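Side-chain contact in collagen adhesin (Staphylococcus aureus, PDB 2F68), which binds collagen at the staphylococcal surface, probably by wrapping its domains around the rope-like ligand in a "collagen hug": residues T118-T122 with S123-V127. Residues are numbered along the deposited sequence; the frame is centred on the assembly and turned at random.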
ATOM      1  N   THR A 118      19.271   0.197   2.802  1.00 34.72           N
ATOM      2  CA  THR A 118      20.648   0.688   2.699  1.00 36.99           C
ATOM      3  C   THR A 118      20.997   1.219   1.305  1.00 38.70           C
ATOM      4  O   THR A 118      22.025   1.882   1.134  1.00 39.44           O
ATOM      5  CB  THR A 118      21.675  -0.392   3.113  1.00 36.17           C
ATOM      6  OG1 THR A 118      21.369  -1.629   2.458  1.00 35.48           O
ATOM      7  CG2 THR A 118      21.657  -0.602   4.622  1.00 35.69           C
ATOM      8  N   GLN A 119      20.132   0.934   0.330  1.00 41.08           N
ATOM      9  CA  GLN A 119      20.327   1.324  -1.075  1.00 43.50           C
ATOM     10  C   GLN A 119      21.674   0.821  -1.603  1.00 44.71           C
ATOM     11  O   GLN A 119      22.610   1.600  -1.807  1.00 45.35           O
ATOM     12  CB  GLN A 119      20.188   2.846  -1.262  1.00 43.79           C
ATOM     13  CG  GLN A 119      18.859   3.440  -0.783  1.00 46.17           C
ATOM     14  CD  GLN A 119      17.678   3.083  -1.673  1.00 49.62           C
ATOM     15  OE1 GLN A 119      17.835   2.822  -2.868  1.00 49.98           O
ATOM     16  NE2 GLN A 119      16.484   3.079  -1.092  1.00 48.44           N
ATOM     17  N   THR A 120      21.754  -0.490  -1.820  1.00 46.02           N
ATOM     18  CA  THR A 120      23.022  -1.150  -2.132  1.00 46.59           C
ATOM     19  C   THR A 120      22.940  -2.100  -3.331  1.00 47.71           C
ATOM     20  O   THR A 120      21.850  -2.492  -3.756  1.00 47.10           O
ATOM     21  CB  THR A 120      23.577  -1.904  -0.891  1.00 47.11           C
ATOM     22  OG1 THR A 120      24.846  -2.490  -1.204  1.00 46.24           O
ATOM     23  CG2 THR A 120      22.612  -2.993  -0.429  1.00 45.57           C
ATOM     24  N   ASN A 121      24.107  -2.457  -3.866  1.00 48.55           N
ATOM     25  CA  ASN A 121      24.217  -3.392  -4.985  1.00 49.56           C
ATOM     26  C   ASN A 121      25.175  -4.549  -4.681  1.00 49.90           C
ATOM     27  O   ASN A 121      25.764  -5.137  -5.593  1.00 50.48           O
ATOM     28  CB  ASN A 121      24.668  -2.657  -6.256  1.00 49.67           C
ATOM     29  CG  ASN A 121      23.769  -1.483  -6.610  1.00 50.61           C
ATOM     30  OD1 ASN A 121      24.231  -0.347  -6.709  1.00 51.36           O
ATOM     31  ND2 ASN A 121      22.482  -1.753  -6.805  1.00 49.91           N
ATOM     32  N   THR A 122      25.314  -4.880  -3.398  1.00 49.94           N
ATOM     33  CA  THR A 122      26.300  -5.868  -2.945  1.00 50.07           C
ATOM     34  C   THR A 122      25.734  -7.296  -2.879  1.00 50.14           C
ATOM     35  O   THR A 122      26.142  -8.100  -2.035  1.00 51.18           O
ATOM     36  CB  THR A 122      26.932  -5.458  -1.583  1.00 49.86           C
ATOM     37  OG1 THR A 122      26.970  -4.030  -1.475  1.00 48.22           O
ATOM     38  CG2 THR A 122      28.351  -6.005  -1.454  1.00 49.29           C
ATOM     39  N   SER A 123      24.797  -7.596  -3.781  1.00 49.33           N
ATOM     40  CA  SER A 123      24.234  -8.945  -3.980  1.00 48.07           C
ATOM     41  C   SER A 123      23.555  -9.573  -2.752  1.00 46.12           C
ATOM     42  O   SER A 123      22.339  -9.759  -2.746  1.00 46.00           O
ATOM     43  CB  SER A 123      25.283  -9.898  -4.575  1.00 49.15           C
ATOM     44  OG  SER A 123      24.714 -11.156  -4.896  1.00 51.44           O
ATOM     45  N   ASP A 124      24.345  -9.905  -1.733  1.00 43.71           N
ATOM     46  CA  ASP A 124      23.841 -10.575  -0.531  1.00 42.06           C
ATOM     47  C   ASP A 124      22.968  -9.690   0.359  1.00 39.66           C
ATOM     48  O   ASP A 124      22.071 -10.185   1.045  1.00 39.95           O
ATOM     49  CB  ASP A 124      25.000 -11.156   0.285  1.00 43.20           C
ATOM     50  CG  ASP A 124      25.721 -12.286  -0.436  1.00 45.62           C
ATOM     51  OD1 ASP A 124      25.106 -13.085  -1.145  1.00 46.92           O
ATOM     52  OD2 ASP A 124      27.033 -12.361  -0.249  1.00 46.92           O
ATOM     53  N   ASP A 125      23.236  -8.386   0.341  1.00 36.09           N
ATOM     54  CA  ASP A 125      22.501  -7.428   1.166  1.00 33.56           C
ATOM     55  C   ASP A 125      21.109  -7.116   0.616  1.00 31.99           C
ATOM     56  O   ASP A 125      20.192  -6.807   1.381  1.00 30.70           O
ATOM     57  CB  ASP A 125      23.306  -6.135   1.337  1.00 33.69           C
ATOM     58  CG  ASP A 125      24.612  -6.346   2.089  1.00 34.01           C
ATOM     59  OD1 ASP A 125      24.700  -7.290   2.905  1.00 34.06           O
ATOM     60  OD2 ASP A 125      25.553  -5.556   1.869  1.00 33.85           O
ATOM     61  N   LYS A 126      20.956  -7.199  -0.705  1.00 30.62           N
ATOM     62  CA  LYS A 126      19.674  -6.909  -1.359  1.00 29.90           C
ATOM     63  C   LYS A 126      18.719  -8.108  -1.399  1.00 28.71           C
ATOM     64  O   LYS A 126      17.601  -8.002  -1.912  1.00 28.75           O
ATOM     65  CB  LYS A 126      19.886  -6.320  -2.763  1.00 30.23           C
ATOM     66  CG  LYS A 126      20.674  -7.200  -3.733  1.00 31.61           C
ATOM     67  CD  LYS A 126      20.466  -6.779  -5.186  1.00 32.01           C
ATOM     68  CE  LYS A 126      21.182  -5.476  -5.522  1.00 34.30           C
ATOM     69  NZ  LYS A 126      20.962  -5.073  -6.939  1.00 35.33           N
ATOM     70  N   VAL A 127      19.163  -9.239  -0.852  1.00 26.83           N
ATOM     71  CA  VAL A 127      18.356 -10.458  -0.807  1.00 26.08           C
ATOM     72  C   VAL A 127      17.613 -10.575   0.525  1.00 25.19           C
ATOM     73  O   VAL A 127      18.224 -10.523   1.597  1.00 23.87           O
ATOM     74  CB  VAL A 127      19.222 -11.727  -1.067  1.00 26.89           C
ATOM     75  CG1 VAL A 127      18.448 -13.004  -0.753  1.00 27.56           C
ATOM     76  CG2 VAL A 127      19.713 -11.752  -2.509  1.00 27.94           C
TER
HETATM   77  O   HOH W   1      27.885  -3.964   1.813  1.00 25.17           O
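An ST turn at Thr-120 shapes the surface loop that links strand 104-116 to strand 127-132 in the Ig-like domain, and the methyl of the same threonine meets Asp-125 across the loop. The turn is identified by its bond: Thr-122 N donates to Thr-120 OG1 at 3.3 Å, with an N-H...O angle of 137°. Thr-120 OG1 lies anti to its backbone nitrogen, which leaves CG2 between that nitrogen and the carbonyl carbon and directed across the loop, where it touches Asp-125 CB at 3.7 Å; the two side chains meet at roughly a right angle. Thr-122 instead runs alongside Asp-125, pointing the same way, with its CB 3.7 Å from OD2. A water joins this pair unevenly, donating to Asp-125 OD2 at 2.8 Å but making a weak, longer contact with Thr-122 OG1. At Ser-123 (phi/psi near 59°/-68°) the chain makes a classic gamma turn, closed by a weak bond from Asp-124 N to Thr-122 O, 2.6 Å. Lys-126, its chain bent at chi3, packs its CE against the backbone of Thr-120 and Asn-121, while NZ makes a weak hydrogen bond to His-142 ND1. Lys-126 also pairs through its backbone with Val-141, at the end of strand 135-141, while Asn-121 OD1 accepts from Lys-143 NZ just beyond it. Thr-120 O, covered in this contact, has no polar partner in the model; Lys-126 CE lies 3.5 Å from Thr-120 O.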